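Local coordinates for polysaccharide biosynthesis protein CapD (Bacillus thuringiensis HD-771, PDB 6BWC), which probably acts as an NADP-dependent short-chain dehydrogenase-type enzyme on UDP-N-acetylglucosamine in the pathway to CMP-pseudaminic acid, a sugar of flagellin glycosylation, at residues T18-V27 with L207-I215. The protein carries 2 engineered substitutions. Numbering follows the deposited sequence.
Sequences TIGKSILSNV and LNQATMLTI. With NAP (NADP nicotinamide-adenine-dinucleotide phosphate), chain N.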
loop_
_atom_site.group_PDB
_atom_site.type_symbol
_atom_site.label_atom_id
_atom_site.label_comp_id
_atom_site.label_asym_id
_atom_site.label_seq_id
_atom_site.Cartn_x
_atom_site.Cartn_y
_atom_site.Cartn_z
ATOM N N THR C 18 20.082 -5.068 -23.868
ATOM C CA THR C 18 20.914 -4.727 -25.015
ATOM C C THR C 18 21.644 -3.388 -24.841
ATOM O O THR C 18 22.884 -3.304 -24.978
ATOM C CB THR C 18 20.063 -4.696 -26.300
ATOM O OG1 THR C 18 19.614 -6.019 -26.593
ATOM C CG2 THR C 18 20.843 -4.131 -27.511
ATOM N N ILE C 19 20.871 -2.355 -24.532
ATOM C CA ILE C 19 21.416 -1.010 -24.426
ATOM C C ILE C 19 22.097 -0.773 -23.073
ATOM O O ILE C 19 23.116 -0.077 -22.999
ATOM C CB ILE C 19 20.334 0.030 -24.770
ATOM C CG1 ILE C 19 20.068 -0.037 -26.282
ATOM C CG2 ILE C 19 20.763 1.438 -24.366
ATOM C CD1 ILE C 19 18.747 0.520 -26.721
ATOM N N GLY C 20 21.557 -1.377 -22.021
ATOM C CA GLY C 20 22.151 -1.292 -20.694
ATOM C C GLY C 20 23.517 -1.936 -20.542
ATOM O O GLY C 20 24.361 -1.385 -19.844
ATOM N N LYS C 21 23.728 -3.098 -21.169
ATOM C CA LYS C 21 25.060 -3.703 -21.229
ATOM C C LYS C 21 26.040 -2.849 -22.026
ATOM O O LYS C 21 27.151 -2.576 -21.551
ATOM C CB LYS C 21 25.055 -5.093 -21.854
ATOM C CG LYS C 21 24.654 -6.234 -20.923
ATOM C CD LYS C 21 25.320 -7.561 -21.328
ATOM C CE LYS C 21 24.945 -8.069 -22.722
ATOM N NZ LYS C 21 26.132 -8.652 -23.418
ATOM N N SER C 22 25.659 -2.426 -23.230
ATOM C CA SER C 22 26.583 -1.616 -24.038
ATOM C C SER C 22 27.026 -0.356 -23.267
ATOM O O SER C 22 28.224 -0.088 -23.183
ATOM C CB SER C 22 26.004 -1.253 -25.415
ATOM O OG SER C 22 27.037 -1.163 -26.384
ATOM N N ILE C 23 26.074 0.372 -22.666
ATOM C CA ILE C 23 26.414 1.500 -21.758
ATOM C C ILE C 23 27.408 1.093 -20.644
ATOM O O ILE C 23 28.342 1.839 -20.352
ATOM C CB ILE C 23 25.166 2.128 -21.081
ATOM C CG1 ILE C 23 24.264 2.813 -22.120
ATOM C CG2 ILE C 23 25.579 3.153 -20.011
ATOM C CD1 ILE C 23 22.859 3.113 -21.622
ATOM N N LEU C 24 27.170 -0.069 -20.021
ATOM C CA LEU C 24 28.016 -0.614 -18.940
ATOM C C LEU C 24 29.472 -0.682 -19.326
ATOM O O LEU C 24 30.323 -0.142 -18.619
ATOM C CB LEU C 24 27.552 -2.026 -18.536
ATOM C CG LEU C 24 28.394 -2.834 -17.557
ATOM C CD1 LEU C 24 28.783 -1.965 -16.369
ATOM C CD2 LEU C 24 27.633 -4.068 -17.098
ATOM N N SER C 25 29.747 -1.358 -20.436
ATOM C CA SER C 25 31.117 -1.515 -20.902
ATOM C C SER C 25 31.721 -0.178 -21.375
ATOM O O SER C 25 32.918 0.046 -21.217
ATOM C CB SER C 25 31.206 -2.591 -21.985
ATOM O OG SER C 25 30.225 -2.384 -22.979
ATOM N N ASN C 26 30.912 0.731 -21.903
ATOM C CA ASN C 26 31.453 2.010 -22.363
ATOM C C ASN C 26 31.808 2.858 -21.169
ATOM O O ASN C 26 32.891 3.419 -21.132
ATOM C CB ASN C 26 30.507 2.744 -23.332
ATOM C CG ASN C 26 30.563 2.175 -24.773
ATOM O OD1 ASN C 26 30.870 2.899 -25.718
ATOM N ND2 ASN C 26 30.255 0.881 -24.938
ATOM N N VAL C 27 30.917 2.896 -20.179
ATOM C CA VAL C 27 31.170 3.593 -18.913
ATOM C C VAL C 27 32.349 2.974 -18.175
ATOM O O VAL C 27 33.078 3.676 -17.504
ATOM C CB VAL C 27 29.891 3.672 -18.005
ATOM C CG1 VAL C 27 30.214 3.898 -16.521
ATOM C CG2 VAL C 27 28.959 4.775 -18.482
ATOM N N LEU C 207 23.790 -0.092 -32.202
ATOM C CA LEU C 207 23.907 -0.192 -30.759
ATOM C C LEU C 207 24.793 0.916 -30.236
ATOM O O LEU C 207 24.476 1.487 -29.207
ATOM C CB LEU C 207 24.479 -1.552 -30.393
ATOM C CG LEU C 207 24.661 -1.945 -28.939
ATOM C CD1 LEU C 207 23.426 -1.637 -28.116
ATOM C CD2 LEU C 207 24.975 -3.437 -28.873
ATOM N N ASN C 208 25.872 1.229 -30.973
ATOM C CA ASN C 208 26.845 2.290 -30.597
ATOM C C ASN C 208 26.307 3.683 -30.800
ATOM O O ASN C 208 26.637 4.591 -30.060
ATOM C CB ASN C 208 28.156 2.208 -31.405
ATOM C CG ASN C 208 28.898 0.911 -31.187
ATOM O OD1 ASN C 208 28.733 -0.033 -31.956
ATOM N ND2 ASN C 208 29.691 0.842 -30.133
ATOM N N GLN C 209 25.542 3.871 -31.859
ATOM C CA GLN C 209 24.771 5.096 -32.020
ATOM C C GLN C 209 23.849 5.339 -30.789
ATOM O O GLN C 209 23.812 6.440 -30.234
ATOM C CB GLN C 209 23.983 5.032 -33.346
ATOM C CG GLN C 209 24.862 5.298 -34.576
ATOM C CD GLN C 209 24.103 5.354 -35.901
ATOM O OE1 GLN C 209 23.319 4.471 -36.246
ATOM N NE2 GLN C 209 24.343 6.407 -36.650
ATOM N N ALA C 210 23.153 4.285 -30.360
ATOM C CA ALA C 210 22.267 4.319 -29.188
ATOM C C ALA C 210 23.045 4.545 -27.916
ATOM O O ALA C 210 22.715 5.414 -27.134
ATOM C CB ALA C 210 21.446 3.032 -29.083
ATOM N N THR C 211 24.081 3.754 -27.719
ATOM C CA THR C 211 24.965 3.914 -26.561
ATOM C C THR C 211 25.585 5.344 -26.437
ATOM O O THR C 211 25.515 5.957 -25.353
ATOM C CB THR C 211 26.085 2.844 -26.575
ATOM O OG1 THR C 211 25.576 1.611 -27.090
ATOM C CG2 THR C 211 26.620 2.601 -25.183
ATOM N N MET C 212 26.151 5.865 -27.532
ATOM C CA MET C 212 26.823 7.170 -27.525
ATOM C C MET C 212 25.859 8.315 -27.362
ATOM O O MET C 212 26.174 9.300 -26.698
ATOM C CB MET C 212 27.667 7.393 -28.787
ATOM C CG MET C 212 28.923 6.544 -28.876
ATOM S SD MET C 212 29.844 6.395 -27.321
ATOM C CE MET C 212 30.125 8.146 -26.953
ATOM N N LEU C 213 24.687 8.187 -27.967
ATOM C CA LEU C 213 23.623 9.178 -27.800
ATOM C C LEU C 213 23.332 9.377 -26.318
ATOM O O LEU C 213 23.393 10.496 -25.818
ATOM C CB LEU C 213 22.355 8.731 -28.551
ATOM C CG LEU C 213 21.155 9.696 -28.535
ATOM C CD1 LEU C 213 21.550 11.052 -29.122
ATOM C CD2 LEU C 213 19.903 9.150 -29.240
ATOM N N THR C 214 23.060 8.266 -25.626
ATOM C CA THR C 214 22.725 8.273 -24.196
ATOM C C THR C 214 23.875 8.804 -23.320
ATOM O O THR C 214 23.689 9.753 -22.540
ATOM C CB THR C 214 22.310 6.866 -23.687
ATOM O OG1 THR C 214 21.586 6.143 -24.697
ATOM C CG2 THR C 214 21.433 6.984 -22.428
ATOM N N ILE C 215 25.057 8.209 -23.470
ATOM C CA ILE C 215 26.256 8.683 -22.770
ATOM C C ILE C 215 26.545 10.198 -23.005
ATOM O O ILE C 215 26.819 10.920 -22.029
ATOM C CB ILE C 215 27.463 7.760 -23.078
ATOM C CG1 ILE C 215 27.353 6.492 -22.249
ATOM C CG2 ILE C 215 28.790 8.433 -22.768
ATOM C CD1 ILE C 215 28.215 5.358 -22.743
HETATM P PA NAP N . 15.914 -4.897 -23.190
HETATM O O1A NAP N . 17.032 -5.666 -23.835
HETATM O O2A NAP N . 14.619 -5.618 -23.031
HETATM O O5B NAP N . 16.384 -4.327 -21.779
HETATM C C5B NAP N . 15.428 -4.154 -20.730
HETATM C C4B NAP N . 16.156 -4.061 -19.393
HETATM O O4B NAP N . 15.294 -3.690 -18.319
HETATM C C3B NAP N . 16.698 -5.410 -19.006
HETATM O O3B NAP N . 17.887 -5.124 -18.275
HETATM C C2B NAP N . 15.601 -5.990 -18.151
HETATM O O2B NAP N . 16.141 -7.045 -17.383
HETATM C C1B NAP N . 15.150 -4.755 -17.370
HETATM N N9A NAP N . 13.760 -4.673 -16.804
HETATM C C8A NAP N . 12.551 -4.932 -17.382
HETATM N N7A NAP N . 11.503 -4.696 -16.521
HETATM C C5A NAP N . 12.047 -4.269 -15.368
HETATM C C6A NAP N . 11.572 -3.846 -14.027
HETATM N N6A NAP N . 10.270 -3.817 -13.712
HETATM N N1A NAP N . 12.480 -3.474 -13.109
HETATM C C2A NAP N . 13.801 -3.483 -13.358
HETATM N N3A NAP N . 14.312 -3.860 -14.540
HETATM C C4A NAP N . 13.515 -4.253 -15.565
HETATM O O3 NAP N . 15.627 -3.493 -23.932
HETATM P PN NAP N . 16.665 -2.577 -24.774
HETATM O O1N NAP N . 18.047 -2.552 -24.137
HETATM O O2N NAP N . 16.501 -2.891 -26.230
HETATM O O5D NAP N . 15.987 -1.145 -24.644
HETATM C C5D NAP N . 16.300 -0.342 -23.533
HETATM C C4D NAP N . 15.442 0.919 -23.542
HETATM O O4D NAP N . 15.502 1.481 -24.859
HETATM C C3D NAP N . 13.951 0.782 -23.187
HETATM O O3D NAP N . 13.614 1.805 -22.246
HETATM C C2D NAP N . 13.208 0.998 -24.484
HETATM O O2D NAP N . 11.952 1.660 -24.300
HETATM C C1D NAP N . 14.186 1.872 -25.269
HETATM N N1N NAP N . 14.077 1.768 -26.730
HETATM C C2N NAP N . 14.539 0.655 -27.324
HETATM C C3N NAP N . 14.492 0.448 -28.691
HETATM C C7N NAP N . 14.974 -0.802 -29.341
HETATM O O7N NAP N . 14.724 -0.966 -30.537
HETATM N N7N NAP N . 15.634 -1.740 -28.658
HETATM C C4N NAP N . 13.945 1.523 -29.558
HETATM C C5N NAP N . 13.463 2.687 -28.807
HETATM C C6N NAP N . 13.566 2.780 -27.430
HETATM P P2B NAP N . 15.196 -8.138 -16.668
HETATM O O1X NAP N . 16.253 -9.155 -16.283
HETATM O O2X NAP N . 14.626 -7.458 -15.441
HETATM O O3X NAP N . 14.144 -8.583 -17.712
#
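With CG2 of Thr-211 anti to its backbone N and OG1 anti to the carbonyl carbon (chi1 -36°), the methyl is laid on the backbone of helix 18-27 while the hydroxyl turns to Ser-22. Thr-211 CG2 lies 3.4 Å from Ile-23 N, the two residues being those whose CA atoms lie nearest each other across the segments. Beside it, Ser-22 OG gives a weak hydrogen bond to Thr-211 OG1 (3.2 Å). Leu-207, its CG likewise anti to the backbone N (chi1 -178°), brings CD1 to 3.6 Å from both CG2 and the carbonyl O of Thr-18, and its CG packs against Ser-22 OG. One helical turn beyond Thr-211, Ile-215 places CD1 3.5 Å from Asn-26 CB. The side chain of Asn-26 crosses that of Thr-211 at about a right angle, and its ND2 bonds back to Ser-22 O (2.9 Å) from above the carbonyl plane; that oxygen also accepts from Ser-25 OG and Asn-26 N. The N-terminal turn of helix 18-27 grips the cofactor pyrophosphate through Thr-18 N to NAP O1A (3.1 Å) and Ile-19 N to NAP O1N (2.9 Å), as in Rossmann-fold dehydrogenases. The helices cross at -64°, their axes 9.3 Å apart. Behind them lies the central sheet: Leu-24 rests on strand 34-39, Leu-213 on strands 163-169 and 226-229, and Ile-19 and Thr-214 share Phe-169.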